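Local coordinates for putative epoxide hydrolase protein (Klebsiella pneumoniae subsp. pneumoniae, PDB 5BOV) that probably acts as a hydrolase of the alpha/beta-hydrolase fold, perhaps opening epoxides or cleaving the ester bonds of monoacylglycerols, at residues Q45-A48 with Q49-P52; S86-A89 with A90-V93; H176-A179 with K180-H184; I212-S215 with N216-R220. All coordinates share one frame; numbering follows the deposited sequence.

Contact 1. Residues Q45-A48 with Q49-P52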
ATOM      1  N   GLN A  45       0.546   5.537 -10.066  1.00  7.79           N
ATOM      2  CA  GLN A  45       1.596   6.391 -10.578  1.00  7.91           C
ATOM      3  C   GLN A  45       2.835   6.427  -9.705  1.00  7.86           C
ATOM      4  O   GLN A  45       3.923   6.840 -10.134  1.00  8.22           O
ATOM      5  CB  GLN A  45       1.090   7.825 -10.835  1.00  8.26           C
ATOM      6  CG  GLN A  45      -0.086   7.934 -11.798  1.00  8.77           C
ATOM      7  CD  GLN A  45       0.076   7.176 -13.124  1.00  9.14           C
ATOM      8  OE1 GLN A  45      -0.942   6.574 -13.606  1.00 10.79           O
ATOM      9  NE2 GLN A  45       1.176   7.221 -13.703  1.00  8.93           N
ATOM     10  N   SER A  46       2.705   5.986  -8.455  1.00  7.70           N
ATOM     11  CA  SER A  46       3.843   5.834  -7.577  1.00  7.62           C
ATOM     12  C   SER A  46       4.922   4.885  -8.204  1.00  7.27           C
ATOM     13  O   SER A  46       6.100   5.044  -7.875  1.00  7.82           O
ATOM     14  CB  SER A  46       3.409   5.195  -6.261  1.00  7.86           C
ATOM     15  OG  SER A  46       2.521   6.022  -5.525  1.00  8.36           O
ATOM     16  N   TYR A  47       4.487   4.030  -9.137  1.00  7.14           N
ATOM     17  CA  TYR A  47       5.345   3.074  -9.789  1.00  6.99           C
ATOM     18  C   TYR A  47       5.469   3.304 -11.264  1.00  7.30           C
ATOM     19  O   TYR A  47       6.021   2.456 -11.953  1.00  7.43           O
ATOM     20  CB  TYR A  47       4.822   1.676  -9.492  1.00  7.00           C
ATOM     21  CG  TYR A  47       4.749   1.380  -7.995  1.00  6.94           C
ATOM     22  CD1 TYR A  47       5.915   1.175  -7.262  1.00  6.92           C
ATOM     23  CD2 TYR A  47       3.530   1.342  -7.323  1.00  7.05           C
ATOM     24  CE1 TYR A  47       5.889   0.857  -5.929  1.00  6.86           C
ATOM     25  CE2 TYR A  47       3.471   1.067  -5.951  1.00  6.74           C
ATOM     26  CZ  TYR A  47       4.637   0.839  -5.249  1.00  6.92           C
ATOM     27  OH  TYR A  47       4.619   0.514  -3.921  1.00  7.03           O
ATOM     28  N   ALA A  48       5.185   4.523 -11.739  1.00  7.68           N
ATOM     29  CA  ALA A  48       5.267   4.773 -13.182  1.00  8.28           C
ATOM     30  C   ALA A  48       6.674   4.729 -13.684  1.00  8.79           C
ATOM     31  O   ALA A  48       6.879   4.555 -14.913  1.00  8.62           O
ATOM     32  CB  ALA A  48       4.610   6.092 -13.538  1.00  8.55           C
ATOM     33  N   GLN A  49       7.663   5.034 -12.858  1.00  9.35           N
ATOM     34  CA  GLN A  49       9.081   4.885 -13.216  1.00 10.31           C
ATOM     35  C   GLN A  49       9.679   3.578 -12.754  1.00  9.80           C
ATOM     36  O   GLN A  49      10.424   2.907 -13.522  1.00 10.06           O
ATOM     37  CB  GLN A  49       9.929   6.065 -12.759  1.00 12.10           C
ATOM     38  CG  GLN A  49       9.444   7.332 -13.401  1.00 13.94           C
ATOM     39  CD  GLN A  49      10.296   8.544 -12.988  1.00 18.46           C
ATOM     40  OE1 GLN A  49      10.263   8.995 -11.842  1.00 19.35           O
ATOM     41  NE2 GLN A  49      11.026   9.132 -13.963  1.00 21.79           N
ATOM     42  N   VAL A  50       9.304   3.123 -11.582  1.00  8.76           N
ATOM     43  CA  VAL A  50       9.806   1.838 -11.077  1.00  8.64           C
ATOM     44  C   VAL A  50       9.424   0.690 -11.978  1.00  9.07           C
ATOM     45  O   VAL A  50      10.270  -0.180 -12.300  1.00  9.03           O
ATOM     46  CB  VAL A  50       9.252   1.570  -9.656  1.00  8.56           C
ATOM     47  CG1 VAL A  50       9.499   0.143  -9.187  1.00  8.04           C
ATOM     48  CG2 VAL A  50       9.785   2.584  -8.672  1.00  8.79           C
ATOM     49  N   ALA A  51       8.159   0.631 -12.405  1.00  8.76           N
ATOM     50  CA  ALA A  51       7.698  -0.548 -13.117  1.00  9.07           C
ATOM     51  C   ALA A  51       8.369  -0.746 -14.487  1.00  9.23           C
ATOM     52  O   ALA A  51       8.850  -1.839 -14.770  1.00  9.20           O
ATOM     53  CB  ALA A  51       6.152  -0.519 -13.209  1.00  8.89           C
ATOM     54  N   PRO A  52       8.509   0.310 -15.329  1.00  9.23           N
ATOM     55  CA  PRO A  52       9.124   0.043 -16.592  1.00  9.50           C
ATOM     56  C   PRO A  52      10.597  -0.275 -16.425  1.00  9.51           C
ATOM     57  O   PRO A  52      11.132  -1.021 -17.252  1.00  9.58           O
ATOM     58  CB  PRO A  52       8.934   1.348 -17.386  1.00  9.84           C
ATOM     59  CG  PRO A  52       7.798   2.048 -16.733  1.00 10.36           C
ATOM     60  CD  PRO A  52       7.762   1.595 -15.339  1.00  9.81           C
TER
HETATM   61  O   HOH W   1       7.901   5.304  -9.983  1.00 10.25           O

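Contact 2. Residues S86-A89 with A90-V93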
ATOM      1  N   SER A  86      -7.149  -6.950   6.227  1.00 11.37           N
ATOM      2  CA  SER A  86      -7.082  -8.216   5.571  1.00 11.40           C
ATOM      3  C   SER A  86      -7.920  -8.282   4.285  1.00 11.22           C
ATOM      4  O   SER A  86      -7.697  -9.154   3.433  1.00 11.27           O
ATOM      5  CB  SER A  86      -7.437  -9.380   6.502  1.00 12.01           C
ATOM      6  OG  SER A  86      -8.789  -9.227   6.981  1.00 12.76           O
ATOM      7  N   ALA A  87      -8.877  -7.366   4.124  1.00 10.83           N
ATOM      8  CA  ALA A  87      -9.697  -7.326   2.908  1.00 10.83           C
ATOM      9  C   ALA A  87      -8.818  -6.993   1.707  1.00 10.72           C
ATOM     10  O   ALA A  87      -8.943  -7.620   0.648  1.00 10.63           O
ATOM     11  CB  ALA A  87     -10.861  -6.360   3.060  1.00 11.19           C
HETATM   12  N   MSE A  88      -7.885  -6.054   1.865  1.00  9.92           N
HETATM   13  CA  MSE A  88      -6.996  -5.700   0.797  1.00 10.32           C
HETATM   14  C   MSE A  88      -6.011  -6.801   0.508  1.00 10.14           C
HETATM   15  O   MSE A  88      -5.694  -7.036  -0.663  1.00 10.32           O
HETATM   16  CB  MSE A  88      -6.261  -4.390   1.097  1.00 10.16           C
HETATM   17  CG  MSE A  88      -7.310  -3.275   1.281  1.00 11.54           C
HETATM   18 SE   MSE A  88      -6.381  -1.583   1.555  0.75 13.19          SE
HETATM   19  CE  MSE A  88      -7.874  -0.642   2.460  1.00 11.64           C
ATOM     20  N   ALA A  89      -5.502  -7.482   1.543  1.00 10.42           N
ATOM     21  CA  ALA A  89      -4.639  -8.629   1.331  1.00 10.45           C
ATOM     22  C   ALA A  89      -5.367  -9.726   0.541  1.00 10.83           C
ATOM     23  O   ALA A  89      -4.824 -10.282  -0.438  1.00 10.31           O
ATOM     24  CB  ALA A  89      -4.132  -9.151   2.661  1.00 11.10           C
ATOM     25  N   ALA A  90      -6.617 -10.004   0.932  1.00 11.15           N
ATOM     26  CA  ALA A  90      -7.417 -10.996   0.199  1.00 12.04           C
ATOM     27  C   ALA A  90      -7.585 -10.602  -1.262  1.00 11.72           C
ATOM     28  O   ALA A  90      -7.494 -11.472  -2.146  1.00 12.25           O
ATOM     29  CB  ALA A  90      -8.768 -11.178   0.863  1.00 12.20           C
ATOM     30  N   ASP A  91      -7.777  -9.284  -1.539  1.00 11.33           N
ATOM     31  CA  ASP A  91      -7.939  -8.786  -2.890  1.00 11.04           C
ATOM     32  C   ASP A  91      -6.670  -9.172  -3.737  1.00 10.76           C
ATOM     33  O   ASP A  91      -6.758  -9.584  -4.907  1.00 10.23           O
ATOM     34  CB  ASP A  91      -8.035  -7.278  -2.965  1.00 10.98           C
ATOM     35  CG  ASP A  91      -9.291  -6.672  -2.331  1.00 11.09           C
ATOM     36  OD1 ASP A  91     -10.354  -7.383  -2.323  1.00 12.04           O
ATOM     37  OD2 ASP A  91      -9.201  -5.485  -1.959  1.00 11.01           O
ATOM     38  N   ILE A  92      -5.504  -9.004  -3.140  1.00 10.67           N
ATOM     39  CA  ILE A  92      -4.275  -9.289  -3.856  1.00 10.97           C
ATOM     40  C   ILE A  92      -4.088 -10.755  -4.151  1.00 11.45           C
ATOM     41  O   ILE A  92      -3.615 -11.165  -5.229  1.00 12.05           O
ATOM     42  CB  ILE A  92      -3.021  -8.623  -3.167  1.00 11.18           C
ATOM     43  CG1 ILE A  92      -3.191  -7.106  -3.122  1.00 11.47           C
ATOM     44  CG2 ILE A  92      -1.725  -9.038  -3.847  1.00 11.14           C
ATOM     45  CD1 ILE A  92      -3.621  -6.406  -4.419  1.00 11.91           C
ATOM     46  N   VAL A  93      -4.453 -11.606  -3.195  1.00 11.64           N
ATOM     47  CA  VAL A  93      -4.385 -13.041  -3.391  1.00 12.61           C
ATOM     48  C   VAL A  93      -5.394 -13.445  -4.515  1.00 11.96           C
ATOM     49  O   VAL A  93      -5.044 -14.246  -5.379  1.00 12.46           O
ATOM     50  CB  VAL A  93      -4.651 -13.866  -2.126  1.00 13.39           C
ATOM     51  CG1 VAL A  93      -4.711 -15.368  -2.425  1.00 15.07           C
ATOM     52  CG2 VAL A  93      -3.568 -13.584  -1.140  1.00 13.55           C
TER

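Contact 3. Residues H176-A179 with K180-H184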
ATOM      1  N   HIS A 176      -9.483  16.458  -3.372  1.00 13.40           N
ATOM      2  CA  HIS A 176      -8.268  16.890  -3.997  1.00 13.00           C
ATOM      3  C   HIS A 176      -7.370  17.720  -3.113  1.00 12.96           C
ATOM      4  O   HIS A 176      -6.158  17.497  -2.941  1.00 11.37           O
ATOM      5  CB  HIS A 176      -8.714  17.721  -5.287  1.00 13.40           C
ATOM      6  CG  HIS A 176      -7.592  18.238  -6.097  1.00 14.19           C
ATOM      7  ND1 HIS A 176      -6.805  19.301  -5.717  1.00 15.46           N
ATOM      8  CD2 HIS A 176      -7.132  17.843  -7.310  1.00 14.09           C
ATOM      9  CE1 HIS A 176      -5.895  19.536  -6.655  1.00 15.16           C
ATOM     10  NE2 HIS A 176      -6.092  18.673  -7.627  1.00 15.44           N
ATOM     11  N   ASP A 177      -7.900  18.798  -2.535  1.00 12.89           N
ATOM     12  CA  ASP A 177      -7.122  19.639  -1.657  1.00 13.77           C
ATOM     13  C   ASP A 177      -6.614  18.945  -0.389  1.00 12.02           C
ATOM     14  O   ASP A 177      -5.544  19.225   0.099  1.00 11.47           O
ATOM     15  CB  ASP A 177      -7.892  20.896  -1.253  1.00 15.62           C
ATOM     16  CG  ASP A 177      -8.148  21.840  -2.454  1.00 17.77           C
ATOM     17  OD1 ASP A 177      -7.497  21.702  -3.509  1.00 19.49           O
ATOM     18  OD2 ASP A 177      -9.053  22.704  -2.267  1.00 20.99           O
ATOM     19  N   PHE A 178      -7.442  18.069   0.130  1.00 11.23           N
ATOM     20  CA  PHE A 178      -7.112  17.364   1.366  1.00 10.42           C
ATOM     21  C   PHE A 178      -5.957  16.383   1.095  1.00  9.99           C
ATOM     22  O   PHE A 178      -4.935  16.440   1.797  1.00  9.98           O
ATOM     23  CB  PHE A 178      -8.329  16.632   1.937  1.00 10.32           C
ATOM     24  CG  PHE A 178      -8.118  16.179   3.360  1.00 10.20           C
ATOM     25  CD1 PHE A 178      -7.303  15.124   3.682  1.00  9.91           C
ATOM     26  CD2 PHE A 178      -8.747  16.842   4.404  1.00 10.60           C
ATOM     27  CE1 PHE A 178      -7.076  14.744   5.001  1.00  9.86           C
ATOM     28  CE2 PHE A 178      -8.528  16.442   5.722  1.00 10.46           C
ATOM     29  CZ  PHE A 178      -7.669  15.434   6.042  1.00 10.45           C
ATOM     30  N   ALA A 179      -6.063  15.633   0.008  1.00  9.96           N
ATOM     31  CA  ALA A 179      -4.989  14.688  -0.305  1.00  9.69           C
ATOM     32  C   ALA A 179      -3.715  15.454  -0.624  1.00  9.95           C
ATOM     33  O   ALA A 179      -2.617  15.007  -0.257  1.00  9.86           O
ATOM     34  CB  ALA A 179      -5.382  13.774  -1.467  1.00  9.64           C
ATOM     35  N   LYS A 180      -3.808  16.573  -1.331  1.00 10.42           N
ATOM     36  CA  LYS A 180      -2.589  17.292  -1.664  1.00 11.54           C
ATOM     37  C   LYS A 180      -1.883  17.829  -0.401  1.00 11.47           C
ATOM     38  O   LYS A 180      -0.686  17.798  -0.294  1.00 11.21           O
ATOM     39  CB  LYS A 180      -2.876  18.473  -2.642  1.00 12.47           C
ATOM     40  CG  LYS A 180      -1.614  19.063  -3.269  1.00 13.58           C
ATOM     41  CD  LYS A 180      -2.051  20.140  -4.289  1.00 15.64           C
ATOM     42  CE  LYS A 180      -0.901  20.525  -5.197  1.00 16.49           C
ATOM     43  NZ  LYS A 180      -1.311  21.496  -6.247  1.00 18.24           N
ATOM     44  N   PHE A 181      -2.683  18.339   0.556  1.00 11.28           N
ATOM     45  CA  PHE A 181      -2.135  18.760   1.811  1.00 12.23           C
ATOM     46  C   PHE A 181      -1.422  17.610   2.552  1.00 11.07           C
ATOM     47  O   PHE A 181      -0.308  17.774   3.052  1.00 11.00           O
ATOM     48  CB  PHE A 181      -3.295  19.362   2.627  1.00 13.32           C
ATOM     49  CG  PHE A 181      -2.886  19.978   3.929  1.00 15.04           C
ATOM     50  CD1 PHE A 181      -2.372  21.252   3.984  1.00 18.71           C
ATOM     51  CD2 PHE A 181      -3.026  19.291   5.074  1.00 16.19           C
ATOM     52  CE1 PHE A 181      -2.010  21.846   5.204  1.00 19.87           C
ATOM     53  CE2 PHE A 181      -2.679  19.830   6.270  1.00 17.25           C
ATOM     54  CZ  PHE A 181      -2.120  21.084   6.343  1.00 19.54           C
ATOM     55  N   ILE A 182      -2.058  16.440   2.527  1.00 10.30           N
ATOM     56  CA  ILE A 182      -1.455  15.294   3.104  1.00  9.75           C
ATOM     57  C   ILE A 182      -0.100  14.955   2.392  1.00  9.31           C
ATOM     58  O   ILE A 182       0.872  14.570   3.034  1.00  9.30           O
ATOM     59  CB  ILE A 182      -2.402  14.095   3.085  1.00  9.90           C
ATOM     60  CG1 ILE A 182      -3.599  14.329   4.063  1.00 10.25           C
ATOM     61  CG2 ILE A 182      -1.673  12.812   3.418  1.00  9.85           C
ATOM     62  CD1 ILE A 182      -3.221  14.444   5.540  1.00 10.71           C
ATOM     63  N   TRP A 183      -0.055  15.008   1.053  1.00  9.17           N
ATOM     64  CA  TRP A 183       1.181  14.718   0.385  1.00  9.15           C
ATOM     65  C   TRP A 183       2.322  15.612   0.873  1.00  9.85           C
ATOM     66  O   TRP A 183       3.427  15.168   1.113  1.00  9.79           O
ATOM     67  CB  TRP A 183       1.046  14.878  -1.156  1.00  9.20           C
ATOM     68  CG  TRP A 183       0.454  13.808  -1.967  1.00  8.85           C
ATOM     69  CD1 TRP A 183      -0.564  13.011  -1.638  1.00  8.59           C
ATOM     70  CD2 TRP A 183       0.783  13.490  -3.332  1.00  8.77           C
ATOM     71  NE1 TRP A 183      -0.866  12.176  -2.672  1.00  8.62           N
ATOM     72  CE2 TRP A 183      -0.066  12.473  -3.733  1.00  8.78           C
ATOM     73  CE3 TRP A 183       1.721  13.973  -4.225  1.00  9.20           C
ATOM     74  CZ2 TRP A 183      -0.028  11.923  -5.009  1.00  8.86           C
ATOM     75  CZ3 TRP A 183       1.806  13.394  -5.492  1.00  8.95           C
ATOM     76  CH2 TRP A 183       0.949  12.419  -5.869  1.00  9.01           C
ATOM     77  N   HIS A 184       2.016  16.890   1.020  1.00 10.93           N
ATOM     78  CA  HIS A 184       3.043  17.879   1.463  1.00 11.94           C
ATOM     79  C   HIS A 184       3.426  17.615   2.911  1.00 12.38           C
ATOM     80  O   HIS A 184       4.586  17.707   3.223  1.00 13.34           O
ATOM     81  CB  HIS A 184       2.494  19.318   1.376  1.00 13.82           C
ATOM     82  CG  HIS A 184       2.478  19.902   0.005  1.00 15.75           C
ATOM     83  ND1 HIS A 184       3.600  19.955  -0.805  1.00 16.87           N
ATOM     84  CD2 HIS A 184       1.483  20.496  -0.699  1.00 17.24           C
ATOM     85  CE1 HIS A 184       3.293  20.529  -1.945  1.00 17.56           C
ATOM     86  NE2 HIS A 184       2.024  20.910  -1.896  1.00 18.18           N
TER

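Contact 4. Residues I212-S215 with N216-R220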
ATOM      1  N   ILE A 212     -13.897   3.979   1.425  1.00  9.99           N
ATOM      2  CA  ILE A 212     -12.776   3.079   1.760  1.00  9.88           C
ATOM      3  C   ILE A 212     -11.815   3.778   2.714  1.00  9.80           C
ATOM      4  O   ILE A 212     -11.312   3.147   3.688  1.00  9.46           O
ATOM      5  CB  ILE A 212     -12.050   2.577   0.499  1.00 10.33           C
ATOM      6  CG1 ILE A 212     -12.981   1.698  -0.321  1.00 10.56           C
ATOM      7  CG2 ILE A 212     -10.775   1.806   0.852  1.00 10.27           C
ATOM      8  CD1 ILE A 212     -13.466   0.441   0.353  1.00 11.21           C
ATOM      9  N   THR A 213     -11.518   5.051   2.453  1.00  9.68           N
ATOM     10  CA  THR A 213     -10.629   5.804   3.299  1.00  9.66           C
ATOM     11  C   THR A 213     -11.190   5.859   4.735  1.00 10.36           C
ATOM     12  O   THR A 213     -10.477   5.573   5.731  1.00  9.83           O
ATOM     13  CB  THR A 213     -10.458   7.210   2.777  1.00  9.84           C
ATOM     14  OG1 THR A 213      -9.801   7.161   1.499  1.00  9.69           O
ATOM     15  CG2 THR A 213      -9.592   8.086   3.700  1.00  9.84           C
ATOM     16  N   ILE A 214     -12.440   6.276   4.862  1.00 11.50           N
ATOM     17  CA  ILE A 214     -13.033   6.450   6.214  1.00 12.25           C
ATOM     18  C   ILE A 214     -13.096   5.098   6.934  1.00 12.10           C
ATOM     19  O   ILE A 214     -12.799   4.999   8.146  1.00 12.00           O
ATOM     20  CB  ILE A 214     -14.435   7.071   6.083  1.00 13.92           C
ATOM     21  CG1 ILE A 214     -14.361   8.460   5.485  1.00 15.05           C
ATOM     22  CG2 ILE A 214     -15.198   7.089   7.401  1.00 15.66           C
ATOM     23  CD1 ILE A 214     -13.414   9.427   6.072  1.00 15.31           C
ATOM     24  N   SER A 215     -13.502   4.068   6.200  1.00 12.11           N
ATOM     25  CA  SER A 215     -13.541   2.727   6.744  1.00 12.12           C
ATOM     26  C   SER A 215     -12.144   2.278   7.230  1.00 11.57           C
ATOM     27  O   SER A 215     -12.005   1.699   8.322  1.00 11.87           O
ATOM     28  CB  SER A 215     -14.089   1.713   5.757  1.00 12.30           C
ATOM     29  OG  SER A 215     -14.027   0.378   6.263  1.00 12.38           O
ATOM     30  N   ASN A 216     -11.127   2.439   6.394  1.00 11.10           N
ATOM     31  CA  ASN A 216      -9.756   2.084   6.785  1.00 10.94           C
ATOM     32  C   ASN A 216      -9.370   2.674   8.146  1.00 10.88           C
ATOM     33  O   ASN A 216      -8.887   1.932   9.019  1.00 10.74           O
ATOM     34  CB  ASN A 216      -8.754   2.506   5.692  1.00 10.77           C
ATOM     35  CG  ASN A 216      -7.329   2.223   6.078  1.00 10.73           C
ATOM     36  OD1 ASN A 216      -6.779   1.170   5.764  1.00 11.36           O
ATOM     37  ND2 ASN A 216      -6.689   3.182   6.743  1.00 10.54           N
ATOM     38  N   TYR A 217      -9.596   3.990   8.302  1.00 10.94           N
ATOM     39  CA  TYR A 217      -9.179   4.689   9.518  1.00 11.39           C
ATOM     40  C   TYR A 217     -10.129   4.451  10.729  1.00 12.41           C
ATOM     41  O   TYR A 217      -9.637   4.283  11.855  1.00 12.18           O
ATOM     42  CB  TYR A 217      -8.880   6.167   9.240  1.00 11.51           C
ATOM     43  CG  TYR A 217      -7.668   6.272   8.403  1.00 11.27           C
ATOM     44  CD1 TYR A 217      -6.405   5.928   8.897  1.00 10.99           C
ATOM     45  CD2 TYR A 217      -7.741   6.562   7.049  1.00 11.51           C
ATOM     46  CE1 TYR A 217      -5.268   5.910   8.075  1.00 11.53           C
ATOM     47  CE2 TYR A 217      -6.597   6.605   6.268  1.00 11.39           C
ATOM     48  CZ  TYR A 217      -5.376   6.257   6.783  1.00 11.05           C
ATOM     49  OH  TYR A 217      -4.272   6.197   5.941  1.00 11.33           O
ATOM     50  N   ARG A 218     -11.419   4.247  10.459  1.00 12.74           N
ATOM     51  CA  ARG A 218     -12.309   3.868  11.538  1.00 13.79           C
ATOM     52  C   ARG A 218     -11.990   2.457  12.014  1.00 13.56           C
ATOM     53  O   ARG A 218     -11.969   2.193  13.248  1.00 13.64           O
ATOM     54  CB  ARG A 218     -13.758   4.034  11.165  1.00 14.56           C
ATOM     55  CG  ARG A 218     -14.116   5.498  11.077  1.00 16.03           C
ATOM     56  CD  ARG A 218     -15.555   5.690  10.643  1.00 19.14           C
ATOM     57  NE  ARG A 218     -15.747   7.148  10.452  1.00 21.45           N
ATOM     58  CZ  ARG A 218     -16.887   7.707  10.119  1.00 22.75           C
ATOM     59  NH1 ARG A 218     -17.963   6.930   9.927  1.00 23.01           N
ATOM     60  NH2 ARG A 218     -16.948   9.037   9.917  1.00 23.91           N
ATOM     61  N   TRP A 219     -11.717   1.522  11.104  1.00 12.96           N
ATOM     62  CA  TRP A 219     -11.355   0.192  11.558  1.00 13.13           C
ATOM     63  C   TRP A 219     -10.099   0.216  12.417  1.00 13.66           C
ATOM     64  O   TRP A 219     -10.042  -0.404  13.452  1.00 12.76           O
ATOM     65  CB  TRP A 219     -11.169  -0.803  10.371  1.00 13.09           C
ATOM     66  CG  TRP A 219     -10.960  -2.251  10.828  1.00 13.21           C
ATOM     67  CD1 TRP A 219     -11.903  -3.221  10.888  1.00 14.06           C
ATOM     68  CD2 TRP A 219      -9.740  -2.863  11.234  1.00 13.55           C
ATOM     69  NE1 TRP A 219     -11.376  -4.372  11.355  1.00 13.90           N
ATOM     70  CE2 TRP A 219     -10.036  -4.186  11.564  1.00 14.00           C
ATOM     71  CE3 TRP A 219      -8.449  -2.409  11.403  1.00 12.99           C
ATOM     72  CZ2 TRP A 219      -9.091  -5.066  11.977  1.00 14.51           C
ATOM     73  CZ3 TRP A 219      -7.498  -3.283  11.803  1.00 13.70           C
ATOM     74  CH2 TRP A 219      -7.808  -4.600  12.097  1.00 14.30           C
ATOM     75  N   ARG A 220      -9.108   1.009  12.006  1.00 14.03           N
ATOM     76  CA  ARG A 220      -7.831   1.035  12.660  1.00 16.51           C
ATOM     77  C   ARG A 220      -7.966   1.498  14.122  1.00 15.61           C
ATOM     78  O   ARG A 220      -7.227   1.035  14.968  1.00 15.74           O
ATOM     79  CB  ARG A 220      -6.935   2.003  11.915  1.00 20.01           C
ATOM     80  CG  ARG A 220      -5.533   2.067  12.399  1.00 25.95           C
ATOM     81  CD  ARG A 220      -4.757   3.022  11.480  1.00 31.98           C
ATOM     82  NE  ARG A 220      -3.545   3.457  12.181  1.00 38.51           N
ATOM     83  CZ  ARG A 220      -2.459   2.734  12.312  1.00 48.10           C
ATOM     84  NH1 ARG A 220      -2.372   1.518  11.758  1.00 55.28           N
ATOM     85  NH2 ARG A 220      -1.442   3.236  12.998  1.00 52.10           N
TER

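Contact 1. Residues Q45-A48 with Q49-P52
Tyr47 and Ala51 are joined through the backbone. Ala51 N donates to Tyr47 O over 2.8 Å, with an N-H...O angle of 164°. The four-residue spacing matches an alpha-helical turn, so the bond leads the loop of residues 45-48 into helix 50-56. Before it, Ala48 N donates to Gln45 O at 3.1 Å, a three-residue spacing of the 3-10 kind. The turn after the Ala51 bond differs, because Pro52 has no N-H to offer. Its ring carbon CD instead lies 3.1 Å from Ala48 O. A water bridges Ser46 O and Gln49 N, lying 2.9 Å from Gln49 N. This gives the Gln49 amide a partner.

The segment belongs to the connection that follows strand 32-37 in the alpha/beta-hydrolase fold and brings the chain to the first helix beside the sheet. The side chains of Tyr47 and Val50 lie alongside each other. Val50 CB meets the edge of the tyrosine ring, near its plane, 4.1 Å from CD1. Ser46 CB lies over one ring face, towards the rim. Tyr47 CG sits beside its own backbone N (chi1 -58°), and the phenol reaches back to the sheet, where OH is hydrogen-bonded to Leu37 O. The ring touches Phe109, within the probable nucleophile elbow. Ala51 CB approaches Tyr47 O to 3.2 Å. Ala51 also packs on Leu36, Val61 and Val63 of the sheet, while Val50 meets Phe294 and Val295 of helix 291-303.

Contact 2. Residues S86-A89 with A90-V93
The carboxylate of Asp91 has the backbone oxygen of Ala87 over one face. Ala87 O stands almost directly above Asp91 CG at 3.1 Å, and OD1 and OD2 of Asp91 are about equally distant from it. Met88 CA lies on the same side of the plane, 3.5 Å from Asp91 OD2. Asp91 OD2 also forms a salt bridge with Arg67 NE. That positive charge probably offsets the poor match between a carboxylate and a carbonyl oxygen. The group folds back over the preceding turn because Asp91 CG sits beside its own backbone N (chi1 -67°).

Four helical hydrogen bonds join the two segments. Ala90 N donates to Ser86 O at 2.9 Å and Asp91 N to Ala87 O at 3.0 Å. Ile92 N and Val93 N continue the pattern to Met88 O and Ala89 O. Ala87 O thus accepts the amide of Asp91 while facing its carboxylate.

These residues form the first turns of helix 85-98. In the alpha/beta-hydrolase fold this helix links strand 59-74 to strand 104-108 and packs beside helix 111-122, which runs on from the probable nucleophile elbow. Met88, present as selenomethionine, touches Trp111, Arg114 and Thr115 of that helix, and the small Ala89 rests on Ile118. Ile92 puts CG1 3.5 Å from Met88 O, and Val93 CG2 comes to 3.6 Å from Ala89 O. Ser86 OG is hydrogen-bonded to Glu234 OE2.

Contact 3. Residues H176-A179 with K180-H184
Lys180, Ala179 and Phe178 carry this contact along helix 175-186. Lys180 N donates to His176 O at 3.0 Å, and Lys180 CB packs 3.4 Å from that same oxygen. Beyond CB the lysine runs out extended, with CG anti to the backbone N (chi1 -167°). It leaves the turn and ends in a salt bridge from NZ to Asp194 OD1. His176 lies on the same flank, but its NE2 remains 5.7 Å from Lys180 NZ.

Ala179 contributes mostly backbone. Its carbonyl accepts Trp183 N at 2.9 Å. Trp183 CD1 also comes within 3.2 Å of Ala179 O, approaching obliquely to the indole plane. Trp183 NE1 looks elsewhere and is hydrogen-bonded to Pro41 O. The CB of Ala179 rests on Pro41, Leu204 and Phe197.

Phe178 gives the side-chain packing. Its CE1 lies 3.6 Å from Ile182 CG1 and 3.9 Å from Ile182 CD1. The ring and the isoleucine branch meet at a slant. The ring reaches the isoleucine because its own CG lies beside the carbonyl carbon (chi1 -166°), while Ile182 CG1 turns back towards Phe178. Phe178 O accepts Ile182 N.

The helix is one of those between strands 127-133 and 247-252, where relatives carry a cap over the active site. Helix 194-201 covers the side of Ala179, Lys180 and Trp183. Helix 157-162 packs against Phe178, Phe181 and Ile182. Trp40 and Pro41, after strand 32-37, touch Ile182 and lie in what is probably the HGXP motif of epoxide hydrolases.

Contact 4. Residues I212-S215 with N216-R220
Ile214 lays its CG2 methyl over one face of the Arg218 guanidinium, towards the rim. The methyl is 3.1 Å from Arg218 NE and 3.3 Å from Arg218 CZ, so the packing is tight. The two side chains run alongside each other. Arg218 CG sits beside its backbone N (chi1 -71°), and the chain is then straight to NE. One residue earlier on each side, Thr213 O lies 3.2 Å from Tyr217 CD2, oblique to the ring. Thr213 CG2 is 4.1 Å from the same ring carbon. Asn216 ND2 stands 3.2 Å above the Tyr217 plane, over its centre.

Helical bonds hold this layer in place. Asn216 N donates to Ile212 O at 2.8 Å, and Arg218 N to Ile214 O over the same distance.

The next shell fixes the polar ends. Asn216 OD1 is bonded to Arg114 NH1, Ser215 OG to Glu224 OE1 and Gly83 N, and Tyr217 OH to Trp111 NE1. Tyr217 also touches the probable nucleophile elbow, a setting that recalls the cap tyrosines of epoxide hydrolases, though such a role is unproven here.

Arg218 NE is hydrogen-bonded to Phe162 O, and the side chain touches Glu168 and Glu224. An aliphatic face and a backbone acceptor together should limit rotation of the guanidinium, and the nearby acids would probably stabilise its positive charge.

Contacts 2 and 4 touch directly. Met88 CE lies 3.9 Å from Asn216 OD1 and 4.1 Å from Ile212 CG2, which joins a helix of the core to a helix of the probable cap. Contacts 1 and 4 lie on opposite sides of the chain's centre, their centres about 26 Å apart, yet Tyr47 and Tyr217 both touch the probable nucleophile elbow around Asp110. Met88 lies near it without touching. Contact 3 comes within about 6 Å of contact 1 and about 7 Å of contact 4, nearest atoms in each case. Trp40 connects contacts 3 and 4 by meeting Ile182 and Tyr217.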